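Local coordinates for protein endoglucanase (PDB 2C4X) that binds beta-glucan chains, xyloglucan included, through the C-terminal carbohydrate-binding module of a cellulosomal enzyme that probably cleaves cellulose, at residues 166-171 / 231-236; 170-175 / 202-207; 180-185 / 197-202. The protein carries 1 engineered substitution. All coordinates share one frame; numbering follows the deposited sequence.

Contact 1: 166-171 / 231-236. With EDO (1,2-ethanediol), chain F.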
# COMPACT_ATOMS: atom_id res chain seq x y z
N MSE A 166 -1.64 -7.04 -6.49
CA MSE A 166 -0.77 -5.89 -6.73
C MSE A 166 -1.46 -4.62 -6.25
O MSE A 166 -2.67 -4.47 -6.40
CB MSE A 166 -0.49 -5.75 -8.23
CG MSE A 166 0.38 -6.84 -8.84
SE MSE A 166 -0.11 -7.14 -10.72
CE MSE A 166 -1.60 -8.38 -10.36
N THR A 167 -0.67 -3.69 -5.70
CA THR A 167 -1.14 -2.37 -5.31
C THR A 167 -0.48 -1.30 -6.18
O THR A 167 0.75 -1.21 -6.24
CB THR A 167 -0.85 -2.10 -3.81
OG1 THR A 167 -1.55 -3.06 -3.02
CG2 THR A 167 -1.29 -0.71 -3.40
N PHE A 168 -1.30 -0.50 -6.86
CA PHE A 168 -0.83 0.61 -7.69
C PHE A 168 -1.14 1.92 -6.97
O PHE A 168 -2.17 2.04 -6.30
CB PHE A 168 -1.56 0.64 -9.04
CG PHE A 168 -1.31 -0.56 -9.91
CD1 PHE A 168 -1.88 -1.81 -9.62
CD2 PHE A 168 -0.53 -0.44 -11.06
CE1 PHE A 168 -1.66 -2.92 -10.45
CE2 PHE A 168 -0.30 -1.54 -11.90
CZ PHE A 168 -0.87 -2.78 -11.60
N ARG A 169 -0.25 2.90 -7.10
CA ARG A 169 -0.55 4.28 -6.68
C ARG A 169 -0.51 5.21 -7.89
O ARG A 169 0.50 5.31 -8.58
CB ARG A 169 0.41 4.76 -5.57
CG ARG A 169 0.10 4.17 -4.21
CD ARG A 169 0.78 2.83 -3.97
NE ARG A 169 0.55 2.37 -2.60
CZ ARG A 169 1.31 1.48 -1.96
NH1 ARG A 169 2.37 0.95 -2.55
NH2 ARG A 169 1.02 1.14 -0.71
N ILE A 170 -1.63 5.89 -8.13
CA ILE A 170 -1.81 6.68 -9.34
C ILE A 170 -2.35 8.05 -8.98
O ILE A 170 -3.42 8.17 -8.38
CB ILE A 170 -2.77 5.96 -10.35
CG1 ILE A 170 -2.38 4.49 -10.54
CG2 ILE A 170 -2.80 6.69 -11.70
CD1 ILE A 170 -3.45 3.63 -11.24
N TRP A 171 -1.60 9.09 -9.33
CA TRP A 171 -2.04 10.47 -9.14
C TRP A 171 -2.80 10.90 -10.38
O TRP A 171 -2.23 11.00 -11.47
CB TRP A 171 -0.82 11.38 -8.91
CG TRP A 171 -1.14 12.71 -8.27
CD1 TRP A 171 -1.09 13.01 -6.94
CD2 TRP A 171 -1.52 13.92 -8.94
NE1 TRP A 171 -1.44 14.33 -6.74
CE2 TRP A 171 -1.70 14.91 -7.95
CE3 TRP A 171 -1.74 14.27 -10.29
CZ2 TRP A 171 -2.09 16.23 -8.25
CZ3 TRP A 171 -2.12 15.58 -10.59
CH2 TRP A 171 -2.29 16.54 -9.57
N MSE A 231 1.68 -6.10 -17.72
CA MSE A 231 1.07 -5.34 -16.64
C MSE A 231 1.10 -3.85 -17.00
O MSE A 231 2.07 -3.37 -17.58
CB MSE A 231 1.81 -5.59 -15.33
CG MSE A 231 1.25 -4.90 -14.09
SE MSE A 231 2.39 -5.23 -12.49
CE MSE A 231 3.81 -4.00 -12.88
N GLY A 232 0.05 -3.12 -16.68
CA GLY A 232 0.10 -1.69 -16.91
C GLY A 232 -1.09 -0.91 -16.39
O GLY A 232 -1.87 -1.40 -15.59
N ILE A 233 -1.19 0.33 -16.86
CA ILE A 233 -2.35 1.15 -16.60
C ILE A 233 -2.89 1.62 -17.94
O ILE A 233 -2.13 2.09 -18.80
CB ILE A 233 -2.02 2.34 -15.67
CG1 ILE A 233 -1.47 1.83 -14.34
CG2 ILE A 233 -3.26 3.22 -15.44
CD1 ILE A 233 -0.62 2.83 -13.62
N GLN A 234 -4.20 1.47 -18.12
CA GLN A 234 -4.88 1.93 -19.32
C GLN A 234 -5.80 3.10 -18.97
O GLN A 234 -6.50 3.08 -17.95
CB GLN A 234 -5.69 0.79 -19.94
CG GLN A 234 -6.26 1.13 -21.31
CD GLN A 234 -7.08 0.00 -21.90
OE1 GLN A 234 -8.21 -0.24 -21.49
NE2 GLN A 234 -6.53 -0.67 -22.91
N VAL A 235 -5.79 4.11 -19.83
CA VAL A 235 -6.73 5.24 -19.74
C VAL A 235 -7.61 5.29 -20.99
O VAL A 235 -7.11 5.14 -22.10
CB VAL A 235 -5.98 6.58 -19.56
CG1 VAL A 235 -6.94 7.73 -19.59
CG2 VAL A 235 -5.27 6.60 -18.24
N GLN A 236 -8.91 5.47 -20.79
CA GLN A 236 -9.83 5.71 -21.90
C GLN A 236 -10.05 7.21 -22.04
O GLN A 236 -10.47 7.87 -21.09
CB GLN A 236 -11.17 4.97 -21.70
CG GLN A 236 -12.13 5.06 -22.89
CD GLN A 236 -13.59 4.82 -22.52
OE1 GLN A 236 -13.89 4.09 -21.57
NE2 GLN A 236 -14.49 5.42 -23.28
C1 EDO F . -3.77 -2.67 -24.63
O1 EDO F . -2.50 -2.86 -24.02
C2 EDO F . -4.74 -3.74 -24.15
O2 EDO F . -6.08 -3.33 -24.45

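Contact 2: 170-175 / 202-207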
# COMPACT_ATOMS: atom_id res chain seq x y z
N ILE A 170 -1.63 5.89 -8.13
CA ILE A 170 -1.81 6.68 -9.34
C ILE A 170 -2.35 8.05 -8.98
O ILE A 170 -3.42 8.17 -8.38
CB ILE A 170 -2.77 5.96 -10.35
CG1 ILE A 170 -2.38 4.49 -10.54
CG2 ILE A 170 -2.80 6.69 -11.70
CD1 ILE A 170 -3.45 3.63 -11.24
N TRP A 171 -1.60 9.09 -9.33
CA TRP A 171 -2.04 10.47 -9.14
C TRP A 171 -2.80 10.90 -10.38
O TRP A 171 -2.23 11.00 -11.47
CB TRP A 171 -0.82 11.38 -8.91
CG TRP A 171 -1.14 12.71 -8.27
CD1 TRP A 171 -1.09 13.01 -6.94
CD2 TRP A 171 -1.52 13.92 -8.94
NE1 TRP A 171 -1.44 14.33 -6.74
CE2 TRP A 171 -1.70 14.91 -7.95
CE3 TRP A 171 -1.74 14.27 -10.29
CZ2 TRP A 171 -2.09 16.23 -8.25
CZ3 TRP A 171 -2.12 15.58 -10.59
CH2 TRP A 171 -2.29 16.54 -9.57
N ILE A 172 -4.09 11.15 -10.23
CA ILE A 172 -4.95 11.48 -11.36
C ILE A 172 -5.39 12.95 -11.29
O ILE A 172 -5.94 13.37 -10.27
CB ILE A 172 -6.18 10.53 -11.41
CG1 ILE A 172 -5.70 9.07 -11.54
CG2 ILE A 172 -7.13 10.90 -12.55
CD1 ILE A 172 -6.66 8.04 -10.99
N PRO A 173 -5.14 13.73 -12.36
CA PRO A 173 -5.48 15.15 -12.36
C PRO A 173 -6.95 15.41 -12.71
O PRO A 173 -7.60 14.57 -13.35
CB PRO A 173 -4.58 15.72 -13.45
CG PRO A 173 -4.48 14.60 -14.46
CD PRO A 173 -4.52 13.32 -13.64
N SER A 174 -7.45 16.57 -12.30
CA SER A 174 -8.82 16.99 -12.59
C SER A 174 -8.90 17.71 -13.94
O SER A 174 -7.89 18.22 -14.44
CB SER A 174 -9.35 17.90 -11.48
OG SER A 174 -8.49 19.00 -11.31
N GLY A 175 -10.10 17.76 -14.51
CA GLY A 175 -10.33 18.42 -15.79
C GLY A 175 -9.65 17.74 -16.97
O GLY A 175 -9.31 18.40 -17.96
N LYS A 202 -11.95 1.85 -12.93
CA LYS A 202 -12.41 3.01 -12.16
C LYS A 202 -12.91 4.09 -13.11
O LYS A 202 -12.16 4.55 -13.97
CB LYS A 202 -11.28 3.59 -11.30
CG LYS A 202 -10.75 2.67 -10.21
CD LYS A 202 -11.77 2.48 -9.09
CE LYS A 202 -11.13 1.78 -7.90
NZ LYS A 202 -12.15 1.12 -7.02
N GLY A 203 -14.17 4.48 -12.96
CA GLY A 203 -14.71 5.61 -13.70
C GLY A 203 -14.07 6.90 -13.22
O GLY A 203 -13.70 7.02 -12.04
N TYR A 204 -13.93 7.86 -14.12
CA TYR A 204 -13.30 9.14 -13.79
C TYR A 204 -14.03 9.91 -12.68
O TYR A 204 -13.40 10.68 -11.95
CB TYR A 204 -13.16 10.00 -15.05
CG TYR A 204 -12.29 11.23 -14.88
CD1 TYR A 204 -11.06 11.16 -14.22
CD2 TYR A 204 -12.69 12.45 -15.41
CE1 TYR A 204 -10.26 12.28 -14.08
CE2 TYR A 204 -11.89 13.58 -15.28
CZ TYR A 204 -10.68 13.49 -14.61
OH TYR A 204 -9.89 14.60 -14.48
N THR A 205 -15.33 9.70 -12.56
CA THR A 205 -16.12 10.33 -11.50
C THR A 205 -15.96 9.63 -10.15
O THR A 205 -16.29 10.21 -9.12
CB THR A 205 -17.62 10.41 -11.85
OG1 THR A 205 -18.16 9.08 -11.95
CG2 THR A 205 -17.85 11.15 -13.16
N MSE A 206 -15.44 8.41 -10.16
CA MSE A 206 -15.28 7.59 -8.95
C MSE A 206 -13.85 7.64 -8.42
O MSE A 206 -13.43 6.78 -7.64
CB MSE A 206 -15.63 6.13 -9.25
CG MSE A 206 -16.48 5.94 -10.49
SE MSE A 206 -17.17 4.13 -10.70
CE MSE A 206 -15.54 3.08 -10.40
N VAL A 207 -13.11 8.66 -8.86
CA VAL A 207 -11.68 8.76 -8.60
C VAL A 207 -11.39 10.04 -7.80
O VAL A 207 -12.07 11.05 -7.97
CB VAL A 207 -10.90 8.70 -9.95
CG1 VAL A 207 -9.69 9.62 -9.96
CG2 VAL A 207 -10.52 7.26 -10.30

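Contact 3: 180-185 / 197-202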
# COMPACT_ATOMS: atom_id res chain seq x y z
N ALA A 180 -12.33 6.77 -18.02
CA ALA A 180 -11.98 5.73 -17.06
C ALA A 180 -10.48 5.51 -17.04
O ALA A 180 -9.76 5.89 -17.97
CB ALA A 180 -12.70 4.42 -17.40
N ILE A 181 -10.02 4.89 -15.97
CA ILE A 181 -8.64 4.48 -15.82
C ILE A 181 -8.65 3.08 -15.21
O ILE A 181 -9.55 2.74 -14.44
CB ILE A 181 -7.86 5.51 -14.95
CG1 ILE A 181 -6.36 5.22 -14.96
CG2 ILE A 181 -8.44 5.59 -13.52
CD1 ILE A 181 -5.51 6.41 -14.55
N GLN A 182 -7.69 2.24 -15.59
CA GLN A 182 -7.64 0.89 -15.05
C GLN A 182 -6.26 0.24 -15.05
O GLN A 182 -5.68 0.02 -16.12
CB GLN A 182 -8.68 -0.03 -15.72
CG GLN A 182 -8.51 -0.27 -17.22
CD GLN A 182 -9.66 -1.07 -17.80
OE1 GLN A 182 -10.33 -1.82 -17.08
NE2 GLN A 182 -9.90 -0.91 -19.10
N PRO A 183 -5.75 -0.10 -13.84
CA PRO A 183 -4.60 -0.99 -13.77
C PRO A 183 -5.03 -2.33 -14.34
O PRO A 183 -6.19 -2.73 -14.15
CB PRO A 183 -4.34 -1.13 -12.27
CG PRO A 183 -5.09 -0.01 -11.63
CD PRO A 183 -6.25 0.27 -12.50
N TYR A 184 -4.13 -3.01 -15.03
CA TYR A 184 -4.44 -4.30 -15.60
C TYR A 184 -3.25 -5.23 -15.58
O TYR A 184 -2.09 -4.80 -15.49
CB TYR A 184 -4.96 -4.16 -17.04
CG TYR A 184 -3.91 -3.72 -18.05
CD1 TYR A 184 -3.11 -4.66 -18.72
CD2 TYR A 184 -3.75 -2.37 -18.35
CE1 TYR A 184 -2.16 -4.26 -19.65
CE2 TYR A 184 -2.80 -1.96 -19.28
CZ TYR A 184 -2.01 -2.90 -19.92
OH TYR A 184 -1.09 -2.46 -20.85
N ILE A 185 -3.56 -6.51 -15.64
CA ILE A 185 -2.56 -7.53 -15.94
C ILE A 185 -3.15 -8.47 -16.98
O ILE A 185 -4.28 -8.96 -16.85
CB ILE A 185 -2.04 -8.27 -14.68
CG1 ILE A 185 -0.82 -9.13 -15.07
CG2 ILE A 185 -3.15 -9.10 -14.02
CD1 ILE A 185 0.10 -9.44 -13.95
N TRP A 197 -7.79 -11.03 -19.73
CA TRP A 197 -7.84 -9.65 -19.28
C TRP A 197 -8.28 -9.56 -17.83
O TRP A 197 -9.37 -10.03 -17.46
CB TRP A 197 -8.77 -8.85 -20.19
CG TRP A 197 -8.86 -7.40 -19.82
CD1 TRP A 197 -9.87 -6.79 -19.15
CD2 TRP A 197 -7.89 -6.38 -20.09
NE1 TRP A 197 -9.61 -5.46 -18.99
CE2 TRP A 197 -8.39 -5.18 -19.55
CE3 TRP A 197 -6.64 -6.37 -20.73
CZ2 TRP A 197 -7.69 -3.97 -19.63
CZ3 TRP A 197 -5.94 -5.18 -20.81
CH2 TRP A 197 -6.47 -3.99 -20.27
N ASN A 198 -7.41 -9.01 -16.99
CA ASN A 198 -7.72 -8.71 -15.60
C ASN A 198 -7.47 -7.24 -15.34
O ASN A 198 -6.38 -6.74 -15.66
CB ASN A 198 -6.85 -9.56 -14.66
CG ASN A 198 -6.91 -11.03 -15.01
OD1 ASN A 198 -7.83 -11.73 -14.60
ND2 ASN A 198 -5.95 -11.50 -15.80
N SER A 199 -8.45 -6.54 -14.78
CA SER A 199 -8.28 -5.11 -14.54
C SER A 199 -9.13 -4.62 -13.37
O SER A 199 -10.08 -5.28 -12.96
CB SER A 199 -8.62 -4.31 -15.80
OG SER A 199 -10.02 -4.21 -15.98
N THR A 200 -8.78 -3.45 -12.86
CA THR A 200 -9.62 -2.80 -11.86
C THR A 200 -10.13 -1.49 -12.45
O THR A 200 -9.47 -0.45 -12.40
CB THR A 200 -8.87 -2.63 -10.53
OG1 THR A 200 -8.43 -3.92 -10.09
CG2 THR A 200 -9.80 -2.03 -9.46
N TRP A 201 -11.33 -1.56 -13.01
CA TRP A 201 -11.94 -0.45 -13.72
C TRP A 201 -12.43 0.61 -12.74
O TRP A 201 -13.19 0.31 -11.81
CB TRP A 201 -13.09 -0.96 -14.59
CG TRP A 201 -13.63 0.05 -15.54
CD1 TRP A 201 -13.19 0.30 -16.81
CD2 TRP A 201 -14.73 0.94 -15.31
NE1 TRP A 201 -13.95 1.30 -17.38
CE2 TRP A 201 -14.89 1.72 -16.48
CE3 TRP A 201 -15.59 1.16 -14.22
CZ2 TRP A 201 -15.88 2.70 -16.60
CZ3 TRP A 201 -16.57 2.14 -14.33
CH2 TRP A 201 -16.71 2.90 -15.52
N LYS A 202 -11.95 1.85 -12.93
CA LYS A 202 -12.41 3.01 -12.16
C LYS A 202 -12.91 4.09 -13.11
O LYS A 202 -12.16 4.55 -13.97
CB LYS A 202 -11.28 3.59 -11.30
CG LYS A 202 -10.75 2.67 -10.21
CD LYS A 202 -11.77 2.48 -9.09
CE LYS A 202 -11.13 1.78 -7.90
NZ LYS A 202 -12.15 1.12 -7.02
O HOH W 1 -12.38 -3.67 -18.11

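Contact 1: 166-171 / 231-236
Phe168 and Ile233 face each other from strands 166-171 and 231-236, whose axes come within 9.9 Å and run in broadly the same direction at a crossing angle of -40°. The strands belong to the two opposed sheets of the CBM44 beta-sandwich, and with no hydrogen bond between them the contact is purely apolar core. Phe168 carries its centre. With chi1 at -64°, its CG lies beside the backbone N and anti to the carbonyl carbon. The ring slides past Met231, and its CZ edge meets Met231 CG at 3.9 Å. The selenium of Met231 completes a Met-aromatic contact, 5.3 Å from the Phe168 centroid and oblique to the ring. The same selenium also touches that of Met166, SE to SE 3.6 Å; both residues are selenomethionines of the labelled protein, and their side chains pass in opposite directions. Phe168 CD2 lies 4.1 Å from Ile233 CG1. Further along, Ile170 and Ile233 reach toward each other tip to tip, CD1 to CD1 at 3.8 Å. Ile250 of the adjacent strand 241-251 and Pro183 of the facing sheet also pack on Phe168, and Val247 packs on Ile233 from across the sandwich. Gln234 belongs instead to the outer surface of its sheet: its NE2 makes a weak 3.1 Å hydrogen bond to O2 of a 1,2-ethanediol molecule, probably from the crystallisation liquor.

Contact 2: 170-175 / 202-207
Ile172, Tyr204 and Val207 form a surface contact at one end of the sandwich, where the chain leaving strand 165-172 meets the turn that follows strand 198-203. A single hydrogen bond and a small apolar patch hold it together. Tyr204 OH donates to Pro173 O at 2.6 Å, lying in the carbonyl plane on a lone pair, with a C=O...donor angle of 134°. The same hydroxyl also accepts from Ala176 N, so one phenol ties down the loop at two backbone points. Tyr204 CG stands anti to its backbone N (chi1 -169°), and the ring extends from there to the loop. Its edge, at CE1, slides past Ile172 CG2 at 3.7 Å. Residues 203-206 make a type I beta-turn, closed by Met206 N to Gly203 O at 2.9 Å, with Tyr204 and Thr205 at the corners; beyond it the chain crosses from one sheet to strand 211-218 of the other. Val207, at the start of this crossing, meets Ile172 at about a right angle. Its CG1 comes 3.6 Å from Ile172 CD1 and 3.9 Å from Ile172 CG2, and its CG2 lies 4.0 Å from the same CD1. Ile181 of the facing sheet packs on Ile172 as well. On the loop, Ser174 OG is held by Asp210, and the next residue, Gly175, has a positive phi that favours glycine there.

Contact 3: 180-185 / 197-202
The rings of Tyr184 and Trp197 form an offset stack, their planes 22° apart and the centroid of Tyr184 4.8 Å from that of the Trp197 six-membered ring. Trp197 CH2 lies over one face of the tyrosine, 3.4 Å from Tyr184 CG and displaced toward the rim. In return Tyr184 CB sits over the indole face as a CH-pi contact. Gln182 stands at the indole edge, its NE2 3.8 Å from Trp197 CZ2, and its amide plane is turned 75° from the ring. A second indole, that of Trp201, has Gln182 OE1 in its plane at the edge and Ala180 CB 3.4 Å from its NE1. Gln182 reaches between the two indoles with CG in the crowded position between backbone N and carbonyl carbon (chi1 63°). Its OE1 accepts from Ser199 OG at 2.6 Å, with the donor above the amide plane, and from a water that is weakly bonded to Trp197 NE1; its NE2 is held by Gln234 OE1. These groups sit on a beta hairpin at the edge of one sandwich sheet. Exposed tryptophans on such a sheet are consistent with a platform for glucan chains, as in other carbohydrate-binding modules of this fold. Hydrogen-bonded antiparallel pairs Ile181-Lys202 and Ile185-Asn198 flank Pro183, whose O still accepts from Thr200 N; Thr200 O, with no proline N-H to accept from, lies 3.3 Å from Pro183 CD. Ile185 O accepts twice from Asn198, from backbone N at 3.1 Å and from ND2 at 3.2 Å, the two donors approaching from opposite faces of the carbonyl plane.

All three contacts lie in the CBM44 beta-sandwich, on the same side of the chain's centre. Contacts 1 and 3 are closest, with centres about 7 Å apart; contact 2 is about 11 Å from the first and 13 Å from the third. Strand 165-172 supplies contacts 1 and 2, and strand 198-203 serves contacts 2 and 3. Contact 3 falls between the segments of contact 1, and also between those of contact 2 apart from the shared Lys202. Strands 229-238 and 178-187 are neighbours, probably bonded through Gln234 O to Gln182 N, so the apolar core of contact 1 lies beneath the sheet whose outer surface carries the aromatic groups of contact 3, while contact 2 lies at one end.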